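Local structure of ABC transporter substrate-binding protein (Vibrio cholerae, 3LKV) at residues A9-Q15 with P70-I76; G32-Y38 with A251-A255; I143-P149 with L172-L178. The protein probably serves as the periplasmic substrate-binding component of an ABC transporter, holding a bound phenylalanine and zinc ions in the crystal. All blocks are in the same frame, centred on the assembly; numbering follows the deposited sequence.

Interaction 1 (A9-Q15 with P70-I76)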
loop_
_atom_site.group_PDB
_atom_site.type_symbol
_atom_site.label_atom_id
_atom_site.label_comp_id
_atom_site.label_asym_id
_atom_site.label_seq_id
_atom_site.Cartn_x
_atom_site.Cartn_y
_atom_site.Cartn_z
ATOM N N ALA A 9 5.218 16.526 1.136
ATOM C CA ALA A 9 4.706 16.481 2.494
ATOM C C ALA A 9 5.101 15.152 3.141
ATOM O O ALA A 9 4.980 14.069 2.519
ATOM C CB ALA A 9 3.219 16.607 2.484
ATOM N N LYS A 10 5.540 15.220 4.378
ATOM C CA LYS A 10 5.898 14.019 5.117
ATOM C C LYS A 10 4.970 13.848 6.305
ATOM O O LYS A 10 4.952 14.653 7.204
ATOM C CB LYS A 10 7.344 14.086 5.567
ATOM C CG LYS A 10 7.900 12.768 6.177
ATOM C CD LYS A 10 9.502 12.777 6.157
ATOM C CE LYS A 10 10.167 11.944 7.306
ATOM N NZ LYS A 10 10.460 10.488 7.019
ATOM N N VAL A 11 4.174 12.798 6.245
ATOM C CA VAL A 11 3.163 12.481 7.237
ATOM C C VAL A 11 3.534 11.120 7.832
ATOM O O VAL A 11 3.653 10.137 7.094
ATOM C CB VAL A 11 1.787 12.468 6.598
ATOM C CG1 VAL A 11 0.695 12.041 7.610
ATOM C CG2 VAL A 11 1.497 13.904 6.004
ATOM N N ALA A 12 3.684 11.077 9.162
ATOM C CA ALA A 12 4.086 9.875 9.858
ATOM C C ALA A 12 2.961 9.448 10.795
ATOM O O ALA A 12 2.529 10.238 11.629
ATOM C CB ALA A 12 5.398 10.140 10.651
ATOM N N VAL A 13 2.526 8.210 10.631
ATOM C CA VAL A 13 1.348 7.683 11.241
ATOM C C VAL A 13 1.705 6.577 12.204
ATOM O O VAL A 13 2.328 5.588 11.813
ATOM C CB VAL A 13 0.384 7.092 10.207
ATOM C CG1 VAL A 13 -0.879 6.604 10.919
ATOM C CG2 VAL A 13 0.042 8.114 9.100
ATOM N N SER A 14 1.344 6.758 13.465
ATOM C CA SER A 14 1.548 5.770 14.479
ATOM C C SER A 14 0.214 5.240 15.001
ATOM O O SER A 14 -0.665 6.011 15.381
ATOM C CB SER A 14 2.266 6.442 15.618
ATOM O OG SER A 14 2.551 5.530 16.679
ATOM N N GLN A 15 0.109 3.919 15.110
ATOM C CA GLN A 15 -1.154 3.229 15.394
ATOM C C GLN A 15 -0.851 2.194 16.443
ATOM O O GLN A 15 0.130 1.443 16.300
ATOM C CB GLN A 15 -1.606 2.547 14.103
ATOM C CG GLN A 15 -2.931 2.013 14.142
ATOM C CD GLN A 15 -3.358 1.421 12.795
ATOM O OE1 GLN A 15 -3.253 2.071 11.782
ATOM N NE2 GLN A 15 -3.872 0.212 12.814
ATOM N N PRO A 70 9.109 14.830 10.428
ATOM C CA PRO A 70 7.981 14.851 9.508
ATOM C C PRO A 70 7.269 16.193 9.624
ATOM O O PRO A 70 7.439 16.873 10.618
ATOM C CB PRO A 70 7.089 13.735 10.026
ATOM C CG PRO A 70 7.340 13.774 11.544
ATOM C CD PRO A 70 8.806 14.137 11.677
ATOM N N ASP A 71 6.458 16.543 8.641
ATOM C CA ASP A 71 5.662 17.783 8.679
ATOM C C ASP A 71 4.505 17.609 9.657
ATOM O O ASP A 71 4.099 18.562 10.357
ATOM C CB ASP A 71 5.150 18.124 7.286
ATOM C CG ASP A 71 6.293 18.353 6.265
ATOM O OD1 ASP A 71 7.015 19.343 6.434
ATOM O OD2 ASP A 71 6.514 17.564 5.297
ATOM N N VAL A 72 3.923 16.412 9.698
ATOM C CA VAL A 72 2.785 16.182 10.568
ATOM C C VAL A 72 2.837 14.767 11.105
ATOM O O VAL A 72 3.161 13.818 10.364
ATOM C CB VAL A 72 1.384 16.393 9.840
ATOM C CG1 VAL A 72 0.251 16.172 10.822
ATOM C CG2 VAL A 72 1.291 17.803 9.251
ATOM N N LEU A 73 2.551 14.644 12.391
ATOM C CA LEU A 73 2.476 13.338 13.038
ATOM C C LEU A 73 1.007 13.013 13.268
ATOM O O LEU A 73 0.245 13.904 13.637
ATOM C CB LEU A 73 3.215 13.342 14.357
ATOM C CG LEU A 73 4.723 13.488 14.320
ATOM C CD1 LEU A 73 5.188 14.145 15.656
ATOM C CD2 LEU A 73 5.365 12.111 14.126
ATOM N N VAL A 74 0.608 11.781 12.992
ATOM C CA VAL A 74 -0.777 11.372 13.163
ATOM C C VAL A 74 -0.789 10.227 14.170
ATOM O O VAL A 74 -0.053 9.215 13.993
ATOM C CB VAL A 74 -1.427 10.908 11.837
ATOM C CG1 VAL A 74 -2.817 10.339 12.127
ATOM C CG2 VAL A 74 -1.513 12.080 10.821
ATOM N N GLY A 75 -1.518 10.401 15.252
ATOM C CA GLY A 75 -1.629 9.334 16.232
ATOM C C GLY A 75 -3.010 8.728 16.156
ATOM O O GLY A 75 -4.019 9.367 16.536
ATOM N N ILE A 76 -3.082 7.500 15.682
ATOM C CA ILE A 76 -4.336 6.828 15.594
ATOM C C ILE A 76 -4.469 5.954 16.874
ATOM O O ILE A 76 -3.695 4.999 17.077
ATOM C CB ILE A 76 -4.386 5.922 14.368
ATOM C CG1 ILE A 76 -4.206 6.698 13.079
ATOM C CG2 ILE A 76 -5.680 5.155 14.335
ATOM C CD1 ILE A 76 -4.196 5.775 11.772
#

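Interaction 2 (G32-Y38 with A251-A255)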
loop_
_atom_site.group_PDB
_atom_site.type_symbol
_atom_site.label_atom_id
_atom_site.label_comp_id
_atom_site.label_asym_id
_atom_site.label_seq_id
_atom_site.Cartn_x
_atom_site.Cartn_y
_atom_site.Cartn_z
ATOM N N GLY A 32 -8.353 10.353 1.834
ATOM C CA GLY A 32 -8.705 11.755 1.996
ATOM C C GLY A 32 -7.542 12.664 1.609
ATOM O O GLY A 32 -7.752 13.723 1.003
ATOM N N LEU A 33 -6.319 12.256 1.939
ATOM C CA LEU A 33 -5.131 13.053 1.530
ATOM C C LEU A 33 -5.012 13.074 -0.003
ATOM O O LEU A 33 -4.816 14.119 -0.598
ATOM C CB LEU A 33 -3.860 12.508 2.153
ATOM C CG LEU A 33 -3.690 12.878 3.626
ATOM C CD1 LEU A 33 -2.528 12.148 4.198
ATOM C CD2 LEU A 33 -3.518 14.415 3.736
ATOM N N LYS A 34 -5.248 11.938 -0.634
ATOM C CA LYS A 34 -5.274 11.894 -2.093
ATOM C C LYS A 34 -6.287 12.884 -2.670
ATOM O O LYS A 34 -5.939 13.650 -3.540
ATOM C CB LYS A 34 -5.642 10.488 -2.571
ATOM C CG LYS A 34 -5.486 10.279 -4.102
ATOM C CD LYS A 34 -5.353 8.747 -4.373
ATOM C CE LYS A 34 -4.788 8.412 -5.754
ATOM N NZ LYS A 34 -5.631 9.011 -6.823
ATOM N N ALA A 35 -7.519 12.865 -2.179
ATOM C CA ALA A 35 -8.529 13.809 -2.659
ATOM C C ALA A 35 -8.098 15.266 -2.407
ATOM O O ALA A 35 -8.475 16.145 -3.141
ATOM C CB ALA A 35 -9.946 13.490 -2.043
ATOM N N LYS A 36 -7.259 15.530 -1.408
ATOM C CA LYS A 36 -6.737 16.897 -1.186
ATOM C C LYS A 36 -5.498 17.224 -2.027
ATOM O O LYS A 36 -4.889 18.258 -1.812
ATOM C CB LYS A 36 -6.354 17.107 0.295
ATOM C CG LYS A 36 -7.496 17.014 1.337
ATOM C CD LYS A 36 -8.399 18.206 1.193
ATOM C CE LYS A 36 -9.338 18.349 2.353
ATOM N NZ LYS A 36 -9.765 19.773 2.401
ATOM N N GLY A 37 -5.111 16.364 -2.964
ATOM C CA GLY A 37 -3.904 16.572 -3.763
ATOM C C GLY A 37 -2.584 16.047 -3.197
ATOM O O GLY A 37 -1.517 16.356 -3.739
ATOM N N TYR A 38 -2.618 15.256 -2.111
ATOM C CA TYR A 38 -1.405 14.604 -1.588
ATOM C C TYR A 38 -1.397 13.102 -1.931
ATOM O O TYR A 38 -2.168 12.323 -1.366
ATOM C CB TYR A 38 -1.241 14.821 -0.092
ATOM C CG TYR A 38 -1.119 16.286 0.269
ATOM C CD1 TYR A 38 0.083 16.956 0.196
ATOM C CD2 TYR A 38 -2.233 17.005 0.614
ATOM C CE1 TYR A 38 0.162 18.321 0.479
ATOM C CE2 TYR A 38 -2.158 18.347 0.921
ATOM C CZ TYR A 38 -0.976 18.998 0.839
ATOM O OH TYR A 38 -0.995 20.320 1.166
ATOM N N ALA A 251 -7.942 13.875 7.261
ATOM C CA ALA A 251 -7.108 14.455 6.201
ATOM C C ALA A 251 -7.333 15.937 6.068
ATOM O O ALA A 251 -6.446 16.633 5.631
ATOM C CB ALA A 251 -7.382 13.771 4.847
ATOM N N ASP A 252 -8.532 16.416 6.367
ATOM C CA ASP A 252 -8.779 17.839 6.430
ATOM C C ASP A 252 -7.864 18.537 7.402
ATOM O O ASP A 252 -7.363 19.586 7.081
ATOM C CB ASP A 252 -10.213 18.191 6.880
ATOM C CG ASP A 252 -11.282 17.758 5.896
ATOM O OD1 ASP A 252 -10.963 17.365 4.737
ATOM O OD2 ASP A 252 -12.480 17.825 6.294
ATOM N N TYR A 253 -7.674 17.992 8.598
ATOM C CA TYR A 253 -6.772 18.598 9.567
ATOM C C TYR A 253 -5.314 18.568 9.054
ATOM O O TYR A 253 -4.561 19.569 9.049
ATOM C CB TYR A 253 -6.854 17.831 10.927
ATOM C CG TYR A 253 -8.085 18.106 11.784
ATOM C CD1 TYR A 253 -8.020 18.992 12.870
ATOM C CD2 TYR A 253 -9.285 17.464 11.546
ATOM C CE1 TYR A 253 -9.112 19.289 13.647
ATOM C CE2 TYR A 253 -10.454 17.769 12.351
ATOM C CZ TYR A 253 -10.339 18.675 13.395
ATOM O OH TYR A 253 -11.412 18.961 14.218
ATOM N N VAL A 254 -4.884 17.393 8.626
ATOM C CA VAL A 254 -3.523 17.263 8.111
ATOM C C VAL A 254 -3.278 18.254 6.941
ATOM O O VAL A 254 -2.299 18.970 6.940
ATOM C CB VAL A 254 -3.242 15.831 7.687
ATOM C CG1 VAL A 254 -1.903 15.753 6.989
ATOM C CG2 VAL A 254 -3.286 14.889 8.900
ATOM N N ALA A 255 -4.192 18.344 5.983
ATOM C CA ALA A 255 -3.974 19.272 4.859
ATOM C C ALA A 255 -3.937 20.718 5.343
ATOM O O ALA A 255 -3.101 21.500 4.878
ATOM C CB ALA A 255 -4.983 19.107 3.717
HETATM O O HOH W 1 -8.296 20.810 4.835
#

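Interaction 3 (I143-P149 with L172-L178)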
loop_
_atom_site.group_PDB
_atom_site.type_symbol
_atom_site.label_atom_id
_atom_site.label_comp_id
_atom_site.label_asym_id
_atom_site.label_seq_id
_atom_site.Cartn_x
_atom_site.Cartn_y
_atom_site.Cartn_z
ATOM N N ILE A 143 -24.914 -6.044 33.063
ATOM C CA ILE A 143 -24.041 -5.822 31.899
ATOM C C ILE A 143 -22.632 -6.145 32.294
ATOM O O ILE A 143 -22.103 -5.602 33.281
ATOM C CB ILE A 143 -24.149 -4.394 31.368
ATOM C CG1 ILE A 143 -25.541 -4.143 30.807
ATOM C CG2 ILE A 143 -23.106 -4.119 30.252
ATOM C CD1 ILE A 143 -25.761 -2.672 30.327
ATOM N N GLY A 144 -22.031 -7.040 31.531
ATOM C CA GLY A 144 -20.641 -7.438 31.729
ATOM C C GLY A 144 -19.750 -6.572 30.864
ATOM O O GLY A 144 -20.156 -6.158 29.757
ATOM N N VAL A 145 -18.552 -6.269 31.356
ATOM C CA VAL A 145 -17.634 -5.474 30.555
ATOM C C VAL A 145 -16.231 -5.823 30.908
ATOM O O VAL A 145 -15.917 -6.045 32.070
ATOM C CB VAL A 145 -17.915 -3.935 30.678
ATOM C CG1 VAL A 145 -17.875 -3.481 32.080
ATOM C CG2 VAL A 145 -16.913 -3.107 29.818
ATOM N N VAL A 146 -15.398 -5.965 29.890
ATOM C CA VAL A 146 -13.983 -6.222 30.066
ATOM C C VAL A 146 -13.256 -4.991 29.522
ATOM O O VAL A 146 -13.597 -4.481 28.487
ATOM C CB VAL A 146 -13.555 -7.450 29.244
ATOM C CG1 VAL A 146 -12.017 -7.668 29.342
ATOM C CG2 VAL A 146 -14.332 -8.718 29.748
ATOM N N TYR A 147 -12.230 -4.546 30.207
ATOM C CA TYR A 147 -11.500 -3.379 29.755
ATOM C C TYR A 147 -10.087 -3.383 30.285
ATOM O O TYR A 147 -9.737 -4.162 31.161
ATOM C CB TYR A 147 -12.228 -2.108 30.182
ATOM C CG TYR A 147 -12.085 -1.784 31.618
ATOM C CD1 TYR A 147 -11.080 -0.925 32.059
ATOM C CD2 TYR A 147 -12.962 -2.284 32.556
ATOM C CE1 TYR A 147 -10.966 -0.596 33.403
ATOM C CE2 TYR A 147 -12.840 -1.968 33.899
ATOM C CZ TYR A 147 -11.849 -1.136 34.313
ATOM O OH TYR A 147 -11.740 -0.811 35.638
ATOM N N ASN A 148 -9.274 -2.537 29.684
ATOM C CA ASN A 148 -7.851 -2.423 30.016
ATOM C C ASN A 148 -7.623 -1.102 30.742
ATOM O O ASN A 148 -7.751 -0.033 30.159
ATOM C CB ASN A 148 -6.957 -2.505 28.771
ATOM C CG ASN A 148 -5.444 -2.452 29.115
ATOM O OD1 ASN A 148 -5.044 -2.099 30.233
ATOM N ND2 ASN A 148 -4.631 -2.871 28.178
ATOM N N PRO A 149 -7.299 -1.182 32.043
ATOM C CA PRO A 149 -7.185 0.022 32.823
ATOM C C PRO A 149 -5.950 0.825 32.448
ATOM O O PRO A 149 -5.908 1.973 32.800
ATOM C CB PRO A 149 -7.118 -0.479 34.267
ATOM C CG PRO A 149 -6.548 -1.812 34.179
ATOM C CD PRO A 149 -7.055 -2.383 32.854
ATOM N N LEU A 172 -23.411 -3.616 36.828
ATOM C CA LEU A 172 -22.215 -3.809 35.994
ATOM C C LEU A 172 -21.361 -4.903 36.550
ATOM O O LEU A 172 -21.047 -4.853 37.671
ATOM C CB LEU A 172 -21.329 -2.548 35.978
ATOM C CG LEU A 172 -21.690 -1.502 34.960
ATOM C CD1 LEU A 172 -20.588 -0.397 34.935
ATOM C CD2 LEU A 172 -21.855 -2.177 33.589
ATOM N N VAL A 173 -20.974 -5.864 35.747
ATOM C CA VAL A 173 -20.035 -6.869 36.148
ATOM C C VAL A 173 -18.745 -6.664 35.371
ATOM O O VAL A 173 -18.739 -6.777 34.161
ATOM C CB VAL A 173 -20.567 -8.251 35.821
ATOM C CG1 VAL A 173 -19.561 -9.308 36.290
ATOM C CG2 VAL A 173 -21.935 -8.465 36.490
ATOM N N GLU A 174 -17.654 -6.377 36.058
ATOM C CA GLU A 174 -16.423 -5.918 35.420
ATOM C C GLU A 174 -15.244 -6.847 35.581
ATOM O O GLU A 174 -15.067 -7.429 36.641
ATOM C CB GLU A 174 -15.975 -4.612 36.057
ATOM C CG GLU A 174 -17.067 -3.583 36.270
ATOM C CD GLU A 174 -16.573 -2.287 36.965
ATOM O OE1 GLU A 174 -15.331 -2.015 37.055
ATOM O OE2 GLU A 174 -17.482 -1.538 37.402
ATOM N N ALA A 175 -14.400 -6.940 34.566
ATOM C CA ALA A 175 -13.124 -7.597 34.720
ATOM C C ALA A 175 -12.080 -6.865 33.875
ATOM O O ALA A 175 -12.403 -6.312 32.817
ATOM C CB ALA A 175 -13.232 -9.004 34.329
ATOM N N THR A 176 -10.834 -6.848 34.322
ATOM C CA THR A 176 -9.820 -6.175 33.550
ATOM C C THR A 176 -8.975 -7.170 32.813
ATOM O O THR A 176 -8.883 -8.308 33.208
ATOM C CB THR A 176 -8.937 -5.245 34.392
ATOM O OG1 THR A 176 -8.338 -5.979 35.449
ATOM C CG2 THR A 176 -9.789 -4.119 34.931
ATOM N N ALA A 177 -8.390 -6.704 31.713
ATOM C CA ALA A 177 -7.477 -7.475 30.904
ATOM C C ALA A 177 -6.334 -6.538 30.563
ATOM O O ALA A 177 -6.547 -5.507 29.946
ATOM C CB ALA A 177 -8.195 -7.949 29.627
ATOM N N LEU A 178 -5.134 -6.873 31.002
ATOM C CA LEU A 178 -3.982 -6.012 30.801
ATOM C C LEU A 178 -3.376 -6.132 29.406
ATOM O O LEU A 178 -2.598 -5.292 28.994
ATOM C CB LEU A 178 -2.892 -6.337 31.842
ATOM C CG LEU A 178 -3.388 -6.242 33.309
ATOM C CD1 LEU A 178 -2.253 -6.594 34.284
ATOM C CD2 LEU A 178 -3.975 -4.837 33.606
#

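Interaction 1 (A9-Q15 with P70-I76)
P70 opens the second segment by packing its CB 4.0 Å from A12 CB, just before the chain turns into strand 72-76. D71 then pairs twice with K10: its N gives a hydrogen bond to K10 O (2.8 Å), and its OD2 accepts one from K10 N (2.7 Å), so the D71 carboxylate adds a side-chain bond to the backbone just ahead of strand 72-76. V72 N also reaches K10 O, at 3.2 Å, and V72 O receives A12 N at 3.0 Å. L73 turns to the sheet face of A12, CD2 lying 4.0 Å from A12 CB. V74 lies on the other face with V11 and V13, its CG2 3.9 Å from V11 CG1; its N binds A12 O (2.8 Å) and its O takes S14 N (2.9 Å). G75 adds a CA-H...O contact, CA to S14 O at 3.6 Å. I76 completes the ladder, N to S14 O at 2.9 Å, and sets CD1 3.5 Å from V13 CG1. Axes 4.7 Å apart and inclined by 20° identify a regular, twisted parallel pair. Strand 44-50 flanks 9-15 on its other edge, where K10 NZ bonds to the zinc ligands E45 and D47. Helix 55-66 packs on A12, S14 and L73, whereas helices 20-35 and 243-258 cover the opposite face, L29 and V254 both touching V74.

Interaction 2 (G32-Y38 with A251-A255)
A Schellman motif closes helix 20-35 where it packs against helix 243-258: Y38 N bonds to L33 O and G37 N to K34 O, both at 2.9 Å, with G37 at a positive phi of 87°. The backbones come closest at G32, with G32 CA 5.2 Å from A251 CA. A251 CB sits 3.4 Å from both G32 C and L33 N, and a CB on G32 would fall only 2.8 Å from it, a clash; glycine therefore permits this close packing. L33 extends from the same turn, with CG 4.0 Å from A251 CB and CD2 3.9 Å from V254 CG1. After the turn, the ring of Y38 comes back to the contact, CE2 lying 4.0 Å from A255 CB, while its hydroxyl hydrogen-bonds to E259, just beyond the end of helix 243-258. K36 spans the outer side: its CG is 4.0 Å from A255 CB, and its NZ forms a salt bridge with D252 OD1 at 3.6 Å. A water joins the same pair of residues, accepting from K36 NZ at 3.0 Å and donating to D252 O at 2.7 Å. The chemistry thus divides by depth: G32, L33, A251, V254 and A255 make the buried part, the ring of Y38 flanks it, and the charged, hydrated K36-D252 link lies at its exposed margin.

Interaction 3 (I143-P149 with L172-L178)
Y147 lays one ring face against the methyl of T176, a CH-pi contact with T176 CG2 4.0 Å from the ring centroid and 22° off the normal. The pair stands at the C-terminal end of two strands in a beta-alpha-beta unit, in which helix 152-167 connects strand 142-147 to its parallel neighbour 171-176. Axes 4.6 Å apart and inclined by 20° give the geometry of adjacent parallel strands. Their ladder runs V173 N to I143 O (2.7 Å), V145 N to V173 O (2.9 Å), A175 N to V145 O (3.1 Å), Y147 N to A175 O (3.2 Å) and A177 N to Y147 O (2.9 Å), the last continuing past the end of strand 171-176. On the face shared with Y147, L172 CD2 approaches I143 CB at 3.9 Å; the connecting helix touches this side through L172, E174 and Y147, and K162 forms a salt bridge with E174. V146 belongs to the other face, packed on helix 183-191. Strand 171-176 is the outermost of its sheet within the chain, while 142-147 also pairs with 196-199. Beyond the strands, N148 bonds through its side chain to T204 and G150, and P149 CD rests 3.8 Å from T176 CB and 4.0 Å from L178 CD2.

In the fold
Interactions 1 and 2 belong to one lobe, their centres 13 Å apart, and touch directly: V254 CG2 lies 3.8 Å from V74 CG2, and Y38 CD1 3.9 Å from A9 CB. Their segments alternate along the chain, so helix 243-258 returns late to cover the parallel sheet of strand 9-15. Interaction 3, in the mixed sheet, has its centre 32 Å from that of interaction 1 and 38 Å from that of interaction 2, and is nested within the loop that interaction 2 closes. Two sheets on opposite sides of the chain's centre are consistent with the two-lobed fold of periplasmic binding proteins, with the bound phenylalanine about 7 Å from the side chain of I76 and about 10 Å from that of N148.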